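Local coordinates for Wnt inhibitor of Dorsal protein (Drosophila melanogaster, PDB 4KRR) that probably binds frizzled receptors as a secreted Wnt-family signalling ligand, here represented by its N-terminal domain and linker, at residues K17-S22 and Q37-K42; Q25-Q30 and Q167-A172; V58-M63 and R120-L125; H68-D73 and T98-Q103. All blocks are in the same frame, centred on the assembly; numbering follows the deposited sequence.

Interaction 1: K17-S22 and Q37-K42; sequences KQALDS and QDFVQK
A chi1 of -179° swings the Phe39 ring away from its own backbone N and sends it from helix 36-44 to helix 8-26. There Leu20, with a similar first torsion (chi1 176°), lays its side chain at a slant over the ring. The leucine serves one face of the phenyl group from several points. Its branch atom CD1 meets the root of the ring, 3.6 Å from Phe39 CG, and Leu20 CB comes within 3.7 Å of Phe39 CE2. Leu20 CA stands over the same ring at 4.0 Å from the Phe39 centroid and 22° off the normal, a CH-pi contact made by the backbone itself. Ala19 approaches obliquely at the far end, where its CB is 3.8 Å from Phe39 CZ. The ring is thus received by the helix surface as well as by a side chain. It also touches Val58 and Ser62 of helix 53-75, and Ala19 rests on Ala65 there, so three helices of the Wnt N-terminal domain converge here. Away from the contact, Lys42 forms a salt bridge with Asp55. No hydrogen bond crosses between 17-22 and 37-42, which implies that their cohesion comes from apolar burial and dispersion, supplemented by the CH-pi approach.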
# COMPACT_ATOMS: atom_id res chain seq x y z
N LYS A 17 -1.11 10.17 5.67
CA LYS A 17 -0.05 10.78 6.47
C LYS A 17 1.18 9.87 6.48
O LYS A 17 2.31 10.32 6.29
CB LYS A 17 -0.52 11.06 7.89
CG LYS A 17 0.53 11.70 8.78
CD LYS A 17 0.00 11.94 10.19
CE LYS A 17 1.08 12.53 11.09
NZ LYS A 17 0.56 12.80 12.47
N GLN A 18 0.94 8.58 6.70
CA GLN A 18 2.01 7.59 6.70
C GLN A 18 2.64 7.49 5.31
O GLN A 18 3.86 7.41 5.17
CB GLN A 18 1.47 6.22 7.14
CG GLN A 18 2.47 5.08 7.01
CD GLN A 18 3.68 5.25 7.92
OE1 GLN A 18 4.74 5.71 7.50
NE2 GLN A 18 3.52 4.87 9.19
N ALA A 19 1.79 7.51 4.29
CA ALA A 19 2.24 7.41 2.91
C ALA A 19 3.12 8.59 2.53
O ALA A 19 4.14 8.43 1.86
CB ALA A 19 1.05 7.29 1.97
N LEU A 20 2.71 9.78 2.95
CA LEU A 20 3.47 11.00 2.69
C LEU A 20 4.86 10.96 3.33
O LEU A 20 5.85 11.36 2.72
CB LEU A 20 2.70 12.23 3.17
CG LEU A 20 3.43 13.58 3.04
CD1 LEU A 20 3.76 13.89 1.59
CD2 LEU A 20 2.61 14.70 3.66
N ASP A 21 4.92 10.50 4.58
CA ASP A 21 6.20 10.42 5.28
C ASP A 21 7.16 9.46 4.59
O ASP A 21 8.35 9.74 4.48
CB ASP A 21 6.00 10.01 6.74
CG ASP A 21 5.29 11.07 7.55
OD1 ASP A 21 5.27 12.24 7.11
OD2 ASP A 21 4.76 10.74 8.63
N SER A 22 6.63 8.33 4.13
CA SER A 22 7.44 7.34 3.43
C SER A 22 7.88 7.87 2.07
O SER A 22 9.01 7.63 1.64
CB SER A 22 6.67 6.03 3.27
OG SER A 22 6.41 5.44 4.54
N GLN A 37 2.68 19.38 -1.36
CA GLN A 37 1.64 19.98 -2.19
C GLN A 37 1.27 19.07 -3.35
O GLN A 37 0.09 18.82 -3.60
CB GLN A 37 2.09 21.34 -2.70
N ASP A 38 2.28 18.57 -4.05
CA ASP A 38 2.06 17.70 -5.20
C ASP A 38 1.54 16.33 -4.79
O ASP A 38 0.73 15.72 -5.49
CB ASP A 38 3.34 17.55 -6.02
CG ASP A 38 3.10 16.83 -7.33
OD1 ASP A 38 2.04 17.05 -7.95
OD2 ASP A 38 3.97 16.04 -7.75
N PHE A 39 2.02 15.83 -3.65
CA PHE A 39 1.60 14.52 -3.16
C PHE A 39 0.11 14.52 -2.85
O PHE A 39 -0.62 13.60 -3.23
CB PHE A 39 2.40 14.13 -1.91
CG PHE A 39 2.03 12.77 -1.36
CD1 PHE A 39 2.66 11.63 -1.83
CD2 PHE A 39 1.07 12.64 -0.37
CE1 PHE A 39 2.33 10.39 -1.33
CE2 PHE A 39 0.73 11.40 0.13
CZ PHE A 39 1.36 10.27 -0.35
N VAL A 40 -0.34 15.55 -2.14
CA VAL A 40 -1.74 15.68 -1.77
C VAL A 40 -2.63 15.87 -3.00
O VAL A 40 -3.69 15.27 -3.11
CB VAL A 40 -1.95 16.85 -0.78
CG1 VAL A 40 -3.43 17.13 -0.58
CG2 VAL A 40 -1.28 16.54 0.55
N GLN A 41 -2.17 16.71 -3.93
CA GLN A 41 -2.94 17.00 -5.14
C GLN A 41 -3.06 15.76 -6.04
O GLN A 41 -4.10 15.55 -6.67
CB GLN A 41 -2.31 18.17 -5.90
CG GLN A 41 -2.86 18.40 -7.30
CD GLN A 41 -4.32 18.83 -7.31
OE1 GLN A 41 -5.02 18.63 -8.31
NE2 GLN A 41 -4.78 19.43 -6.22
N LYS A 42 -2.01 14.96 -6.08
CA LYS A 42 -2.04 13.69 -6.81
C LYS A 42 -3.05 12.73 -6.20
O LYS A 42 -3.62 11.89 -6.90
CB LYS A 42 -0.65 13.03 -6.83
CG LYS A 42 0.30 13.61 -7.87
CD LYS A 42 1.58 12.78 -7.95
CE LYS A 42 2.59 13.38 -8.92
NZ LYS A 42 2.05 13.51 -10.30

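Interaction 2: Q25-Q30 and Q167-A172; sequences QSFQWQ and QMYDDA
Phe27 points the edge of its ring into the face of Tyr169, a T-shaped pair with centroids 5.0 Å apart and planes at 77°. The touching corner is Phe27 CZ, 3.6 Å from Tyr169 CE2 and offset toward the rim. The neighbouring Phe27 CE2 lies 3.6 Å from Tyr169 OH, so the phenyl edge spans the hydroxyl-bearing end of the phenol. Each side chain reaches toward the other from its own segment. The first torsion of Tyr169 turns the ring away from its own N and out of helix 158-170 to meet Phe27. This is one joint of an aromatic cluster in the helical N-terminal domain of the Wnt fold: Phe27 makes further edge-to-face pairs with Tyr57 and Trp32, and Leu166 packs against it as well. Farther out, Tyr169 OH is hydrogen-bonded to Glu54, which ties the phenol to helix 53-75, while Arg53 reaches the Tyr169 carbonyl. Phe27 sits where helix 8-26 gives way to a type I turn, closed by Gln30 N to Phe27 O at 2.9 Å. On the other segment, Gln167 NE2 donates to Asp171 OD2 at 2.9 Å, almost straight (172°), on its syn side but 35° out of the carboxylate plane.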
# COMPACT_ATOMS: atom_id res chain seq x y z
N GLN A 25 10.55 10.56 2.48
CA GLN A 25 11.79 9.95 2.95
C GLN A 25 12.50 9.20 1.82
O GLN A 25 13.72 9.27 1.69
CB GLN A 25 11.50 9.01 4.12
CG GLN A 25 12.69 8.18 4.58
CD GLN A 25 12.36 7.32 5.78
OE1 GLN A 25 11.54 7.70 6.62
NE2 GLN A 25 12.98 6.16 5.88
N SER A 26 11.72 8.51 0.99
CA SER A 26 12.30 7.74 -0.11
C SER A 26 12.78 8.62 -1.26
O SER A 26 13.63 8.20 -2.06
CB SER A 26 11.29 6.71 -0.62
OG SER A 26 11.00 5.74 0.38
N PHE A 27 12.24 9.83 -1.36
CA PHE A 27 12.55 10.71 -2.48
C PHE A 27 13.29 11.98 -2.06
O PHE A 27 13.49 12.87 -2.88
CB PHE A 27 11.28 11.07 -3.25
CG PHE A 27 10.77 9.97 -4.13
CD1 PHE A 27 9.96 8.98 -3.61
CD2 PHE A 27 11.11 9.93 -5.47
CE1 PHE A 27 9.49 7.96 -4.42
CE2 PHE A 27 10.65 8.91 -6.28
CZ PHE A 27 9.84 7.93 -5.76
N GLN A 28 13.70 12.05 -0.80
CA GLN A 28 14.32 13.25 -0.25
C GLN A 28 15.55 13.71 -1.04
O GLN A 28 15.93 14.88 -0.99
CB GLN A 28 14.69 13.04 1.22
CG GLN A 28 15.64 11.88 1.45
CD GLN A 28 16.05 11.74 2.90
OE1 GLN A 28 16.34 12.73 3.58
NE2 GLN A 28 16.06 10.51 3.40
N TRP A 29 16.18 12.78 -1.76
CA TRP A 29 17.39 13.08 -2.51
C TRP A 29 17.14 13.29 -4.00
O TRP A 29 18.02 13.76 -4.72
CB TRP A 29 18.42 11.96 -2.31
CG TRP A 29 18.85 11.78 -0.89
CD1 TRP A 29 18.62 10.69 -0.10
CD2 TRP A 29 19.58 12.71 -0.09
NE1 TRP A 29 19.17 10.88 1.14
CE2 TRP A 29 19.77 12.12 1.17
CE3 TRP A 29 20.10 13.99 -0.32
CZ2 TRP A 29 20.45 12.76 2.20
CZ3 TRP A 29 20.78 14.62 0.70
CH2 TRP A 29 20.95 14.01 1.95
N GLN A 30 15.94 12.95 -4.45
CA GLN A 30 15.61 12.99 -5.87
C GLN A 30 15.14 14.37 -6.33
O GLN A 30 14.86 15.25 -5.51
CB GLN A 30 14.55 11.94 -6.20
CG GLN A 30 14.80 10.59 -5.54
CD GLN A 30 16.19 10.05 -5.82
OE1 GLN A 30 16.67 10.09 -6.95
NE2 GLN A 30 16.85 9.54 -4.78
N GLN A 167 11.41 0.11 -5.03
CA GLN A 167 12.08 -0.79 -5.96
C GLN A 167 11.21 -1.05 -7.19
O GLN A 167 11.68 -0.98 -8.32
CB GLN A 167 12.43 -2.11 -5.27
CG GLN A 167 13.25 -3.07 -6.12
CD GLN A 167 14.64 -2.52 -6.43
OE1 GLN A 167 15.36 -2.08 -5.54
NE2 GLN A 167 15.01 -2.55 -7.71
N MET A 168 9.93 -1.33 -6.95
CA MET A 168 8.98 -1.56 -8.04
C MET A 168 8.79 -0.30 -8.88
O MET A 168 8.59 -0.37 -10.09
CB MET A 168 7.65 -2.05 -7.49
CG MET A 168 7.56 -3.56 -7.37
SD MET A 168 6.03 -4.10 -6.58
CE MET A 168 6.39 -3.68 -4.89
N TYR A 169 8.85 0.85 -8.22
CA TYR A 169 8.85 2.14 -8.91
C TYR A 169 10.07 2.24 -9.84
O TYR A 169 9.95 2.72 -10.97
CB TYR A 169 8.83 3.29 -7.90
CG TYR A 169 9.27 4.64 -8.42
CD1 TYR A 169 8.38 5.49 -9.06
CD2 TYR A 169 10.58 5.07 -8.25
CE1 TYR A 169 8.79 6.74 -9.52
CE2 TYR A 169 11.00 6.30 -8.71
CZ TYR A 169 10.10 7.14 -9.35
OH TYR A 169 10.53 8.37 -9.80
N ASP A 170 11.22 1.78 -9.37
CA ASP A 170 12.45 1.82 -10.16
C ASP A 170 12.37 0.88 -11.36
O ASP A 170 12.91 1.19 -12.43
CB ASP A 170 13.67 1.43 -9.31
CG ASP A 170 13.98 2.45 -8.23
OD1 ASP A 170 13.56 3.61 -8.35
OD2 ASP A 170 14.66 2.07 -7.25
N ASP A 171 11.71 -0.26 -11.18
CA ASP A 171 11.67 -1.29 -12.21
C ASP A 171 10.35 -1.29 -12.99
O ASP A 171 10.02 -2.28 -13.64
CB ASP A 171 11.89 -2.67 -11.58
CG ASP A 171 13.26 -2.79 -10.93
OD1 ASP A 171 14.22 -2.19 -11.44
OD2 ASP A 171 13.36 -3.49 -9.90
N ALA A 172 9.62 -0.19 -12.91
CA ALA A 172 8.32 -0.08 -13.56
C ALA A 172 8.42 -0.19 -15.08
O ALA A 172 9.42 0.22 -15.68
CB ALA A 172 7.64 1.23 -13.17

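Interaction 3: V58-M63 and R120-L125; sequences VAAISM and RVVGAL
Met63 and Val122 meet without a ring or planar side chain between them. A flat group inside 58-63, away from the interface, is the peptide carbonyl of Val58, whose oxygen is gripped from opposite faces of its plane by Ser62 N and by Ser62 OG. The hydroxyl is 2.6 Å from Val58 O and tilted 30° from the carbonyl plane. It is also bonded to Asn43, so a buried polar atom is satisfied on the side of the helix turned to 36-44. Toward helix 113-127 the side-chain contacts are apolar. Val122 divides its two methyls: CG2 meets Ala60 CB at 3.7 Å, and CG1 lies 3.9 Å from Met63 SD. Met63 is fully extended, with CG anti to the backbone N (chi1 170°), and this stretch carries its sulfur past Val122, the two side chains running antiparallel alongside each other. Beyond the sulfur, Met63 CE comes to 4.3 Å from Gly123 N, a loose contact with the backbone. Leu101 and Tyr104 of helix 97-107 pack on the same methionine. The axes of segments 58-63 and 120-125 run 9.9 Å apart at their closest and cross at -39°; Ala60 CA and Val122 CA are the closest pair, 6.3 Å apart. Such obliquely packed helices, joined by apolar side chains around small residues, form the centre of the alpha-helical bundle in the Wnt N-terminal domain.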
# COMPACT_ATOMS: atom_id res chain seq x y z
N VAL A 58 2.84 7.27 -6.20
CA VAL A 58 2.01 7.95 -5.22
C VAL A 58 0.73 7.18 -4.92
O VAL A 58 0.36 7.00 -3.76
CB VAL A 58 1.68 9.39 -5.65
CG1 VAL A 58 0.69 10.03 -4.70
CG2 VAL A 58 2.96 10.22 -5.72
N ALA A 59 0.07 6.72 -5.98
CA ALA A 59 -1.14 5.92 -5.83
C ALA A 59 -0.84 4.59 -5.14
O ALA A 59 -1.62 4.13 -4.31
CB ALA A 59 -1.80 5.69 -7.19
N ALA A 60 0.29 3.99 -5.50
CA ALA A 60 0.71 2.71 -4.92
C ALA A 60 1.02 2.84 -3.43
O ALA A 60 0.51 2.05 -2.62
CB ALA A 60 1.91 2.15 -5.66
N ILE A 61 1.84 3.81 -3.07
CA ILE A 61 2.23 3.99 -1.67
C ILE A 61 1.04 4.43 -0.82
O ILE A 61 0.96 4.09 0.37
CB ILE A 61 3.43 4.98 -1.51
CG1 ILE A 61 4.01 4.91 -0.10
CG2 ILE A 61 3.02 6.41 -1.84
CD1 ILE A 61 4.91 3.70 0.15
N SER A 62 0.11 5.15 -1.42
CA SER A 62 -1.08 5.62 -0.71
C SER A 62 -2.05 4.47 -0.45
O SER A 62 -2.54 4.30 0.66
CB SER A 62 -1.77 6.74 -1.48
OG SER A 62 -0.89 7.83 -1.67
N MET A 63 -2.31 3.67 -1.49
CA MET A 63 -3.14 2.48 -1.34
C MET A 63 -2.55 1.52 -0.32
O MET A 63 -3.27 0.98 0.53
CB MET A 63 -3.27 1.75 -2.68
CG MET A 63 -3.91 0.38 -2.56
SD MET A 63 -4.06 -0.47 -4.13
CE MET A 63 -4.67 -2.07 -3.58
N ARG A 120 -3.69 -4.35 -8.35
CA ARG A 120 -3.44 -5.78 -8.19
C ARG A 120 -1.99 -6.03 -7.76
O ARG A 120 -1.73 -6.92 -6.95
CB ARG A 120 -3.74 -6.54 -9.49
CG ARG A 120 -5.22 -6.70 -9.78
CD ARG A 120 -5.46 -7.31 -11.15
NE ARG A 120 -4.74 -8.57 -11.33
CZ ARG A 120 -5.21 -9.76 -10.96
NH1 ARG A 120 -6.40 -9.86 -10.38
NH2 ARG A 120 -4.48 -10.85 -11.16
N VAL A 121 -1.06 -5.25 -8.29
CA VAL A 121 0.35 -5.38 -7.94
C VAL A 121 0.56 -5.06 -6.46
O VAL A 121 1.22 -5.81 -5.74
CB VAL A 121 1.24 -4.45 -8.79
CG1 VAL A 121 2.68 -4.47 -8.28
CG2 VAL A 121 1.18 -4.85 -10.26
N VAL A 122 -0.00 -3.94 -6.02
CA VAL A 122 0.06 -3.55 -4.62
C VAL A 122 -0.63 -4.57 -3.72
O VAL A 122 -0.15 -4.88 -2.63
CB VAL A 122 -0.57 -2.16 -4.41
CG1 VAL A 122 -0.64 -1.81 -2.93
CG2 VAL A 122 0.22 -1.10 -5.18
N GLY A 123 -1.75 -5.11 -4.20
CA GLY A 123 -2.48 -6.12 -3.46
C GLY A 123 -1.65 -7.37 -3.21
O GLY A 123 -1.60 -7.86 -2.08
N ALA A 124 -1.00 -7.86 -4.26
CA ALA A 124 -0.17 -9.06 -4.17
C ALA A 124 1.04 -8.85 -3.26
O ALA A 124 1.46 -9.76 -2.55
CB ALA A 124 0.28 -9.49 -5.55
N LEU A 125 1.59 -7.64 -3.29
CA LEU A 125 2.74 -7.30 -2.46
C LEU A 125 2.39 -7.38 -0.98
O LEU A 125 3.11 -7.99 -0.20
CB LEU A 125 3.24 -5.89 -2.79
CG LEU A 125 4.28 -5.35 -1.81
CD1 LEU A 125 5.63 -6.05 -1.98
CD2 LEU A 125 4.41 -3.84 -1.95

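Interaction 4: H68-D73 and T98-Q103; sequences HTLTKD and TKALEQ
Ala100 points its CB at helix 53-75 and is received between two consecutive side chains, Leu70 and Thr71. The extended first torsion of Leu70 (chi1 177°) carries the branch toward helix 97-107. Its CD2 lies alongside the alanine, 3.9 Å from Ala100 CB and 3.7 Å from Ala100 O. One turn on, Gln103 CB approaches the same Leu70 CD2 at 4.1 Å, so the leucine methyl rests against residues three apart on helix 97-107. Thr71 comes at the methyl from the other flank with its hydroxyl: Thr71 OG1 is only 3.1 Å from Ala100 CB, a tight packing contact and no hydrogen bond. The oxygen is turned back to its own helix, where it is bonded to the Val67 carbonyl. With the small Ala100 at the point of closest approach, Thr71 CA and Ala100 CA are 5.5 Å apart. The axes of segments 68-73 and 98-103 pass at 8.8 Å with 126° between their directions. Leu70 also touches Trp8 and Ile79. Ile79, with Cys74 and Cys82, binds a sodium ion that lies about 8 Å from the Leu70 side chain. It is a close, alanine-centred crossing of two helices in the Wnt N-terminal domain, near its disulfide-bonded, sodium-binding end.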
# COMPACT_ATOMS: atom_id res chain seq x y z
N HIS A 68 -2.56 -1.15 4.85
CA HIS A 68 -1.74 -1.49 6.00
C HIS A 68 -2.38 -0.98 7.28
O HIS A 68 -2.41 -1.67 8.30
CB HIS A 68 -0.33 -0.90 5.84
CG HIS A 68 0.65 -1.35 6.88
ND1 HIS A 68 0.70 -0.82 8.14
CD2 HIS A 68 1.63 -2.29 6.83
CE1 HIS A 68 1.66 -1.40 8.83
NE2 HIS A 68 2.24 -2.30 8.06
N THR A 69 -2.91 0.24 7.22
CA THR A 69 -3.58 0.85 8.37
C THR A 69 -4.85 0.08 8.71
O THR A 69 -5.11 -0.22 9.87
CB THR A 69 -3.92 2.33 8.10
OG1 THR A 69 -2.72 3.06 7.85
CG2 THR A 69 -4.64 2.94 9.30
N LEU A 70 -5.63 -0.24 7.68
CA LEU A 70 -6.89 -0.95 7.86
C LEU A 70 -6.67 -2.37 8.39
O LEU A 70 -7.40 -2.83 9.27
CB LEU A 70 -7.67 -1.00 6.54
CG LEU A 70 -8.99 -1.77 6.56
CD1 LEU A 70 -9.94 -1.19 7.60
CD2 LEU A 70 -9.64 -1.78 5.18
N THR A 71 -5.68 -3.05 7.84
CA THR A 71 -5.34 -4.40 8.29
C THR A 71 -4.91 -4.40 9.75
O THR A 71 -5.36 -5.23 10.55
CB THR A 71 -4.19 -4.99 7.45
OG1 THR A 71 -4.55 -4.97 6.06
CG2 THR A 71 -3.90 -6.43 7.87
N LYS A 72 -4.03 -3.46 10.10
CA LYS A 72 -3.49 -3.38 11.45
C LYS A 72 -4.56 -3.00 12.47
O LYS A 72 -4.66 -3.63 13.53
CB LYS A 72 -2.33 -2.38 11.50
CG LYS A 72 -1.58 -2.34 12.82
CD LYS A 72 -0.37 -1.43 12.75
CE LYS A 72 0.44 -1.48 14.04
NZ LYS A 72 1.64 -0.59 13.98
N ASP A 73 -5.35 -1.99 12.15
CA ASP A 73 -6.39 -1.52 13.06
C ASP A 73 -7.48 -2.56 13.29
O ASP A 73 -8.05 -2.65 14.38
CB ASP A 73 -7.00 -0.21 12.55
CG ASP A 73 -6.06 0.97 12.72
OD1 ASP A 73 -4.83 0.74 12.79
OD2 ASP A 73 -6.55 2.11 12.77
N THR A 98 -5.77 -9.66 3.10
CA THR A 98 -6.68 -9.99 2.02
C THR A 98 -8.09 -9.47 2.30
O THR A 98 -8.75 -8.94 1.40
CB THR A 98 -6.72 -11.51 1.76
OG1 THR A 98 -5.42 -11.96 1.36
CG2 THR A 98 -7.72 -11.85 0.66
N LYS A 99 -8.54 -9.60 3.54
CA LYS A 99 -9.82 -9.06 3.96
C LYS A 99 -9.85 -7.55 3.76
O LYS A 99 -10.84 -6.99 3.27
CB LYS A 99 -10.10 -9.39 5.43
CG LYS A 99 -10.22 -10.87 5.73
CD LYS A 99 -11.44 -11.48 5.06
CE LYS A 99 -11.67 -12.90 5.54
NZ LYS A 99 -11.90 -12.95 7.02
N ALA A 100 -8.75 -6.89 4.12
CA ALA A 100 -8.64 -5.44 4.00
C ALA A 100 -8.60 -5.00 2.54
O ALA A 100 -9.18 -3.98 2.18
CB ALA A 100 -7.40 -4.95 4.74
N LEU A 101 -7.92 -5.78 1.71
CA LEU A 101 -7.86 -5.52 0.28
C LEU A 101 -9.24 -5.58 -0.38
O LEU A 101 -9.49 -4.93 -1.39
CB LEU A 101 -6.91 -6.50 -0.41
CG LEU A 101 -5.42 -6.20 -0.24
CD1 LEU A 101 -4.59 -7.38 -0.72
CD2 LEU A 101 -5.06 -4.93 -1.00
N GLU A 102 -10.14 -6.37 0.20
CA GLU A 102 -11.48 -6.51 -0.34
C GLU A 102 -12.36 -5.32 0.04
O GLU A 102 -13.13 -4.82 -0.79
CB GLU A 102 -12.12 -7.82 0.12
CG GLU A 102 -11.46 -9.08 -0.44
CD GLU A 102 -11.95 -10.36 0.22
OE1 GLU A 102 -12.62 -10.26 1.26
OE2 GLU A 102 -11.65 -11.45 -0.31
N GLN A 103 -12.23 -4.86 1.28
CA GLN A 103 -12.93 -3.65 1.71
C GLN A 103 -12.42 -2.43 0.95
O GLN A 103 -13.16 -1.47 0.72
CB GLN A 103 -12.80 -3.44 3.22
CG GLN A 103 -13.34 -4.59 4.06
CD GLN A 103 -13.87 -4.14 5.41
OE1 GLN A 103 -14.31 -3.00 5.56
NE2 GLN A 103 -13.82 -5.04 6.39

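Overall arrangement
Helix 53-75 is the common thread: interactions 3 and 4 both use it, interaction 1 packs on it through Phe39 and Ala19, and Tyr57 and Glu54 bring it to interaction 2. Interaction 3 lies nearest the chain centre and is apolar, with a thioether among its groups. Interactions 1 and 4 are also buried but farther out, one built on a phenylalanine face, the other on a close alanine crossing. Interaction 2 is partly buried and joins two aromatic rings near helix ends, on the opposite side of the centre from interaction 4. Interactions 1 and 2 share helix 8-26. Met168 on Val121 and Leu125 links interactions 2 and 3, and Leu101 against Met63 and Gly123 links 3 and 4.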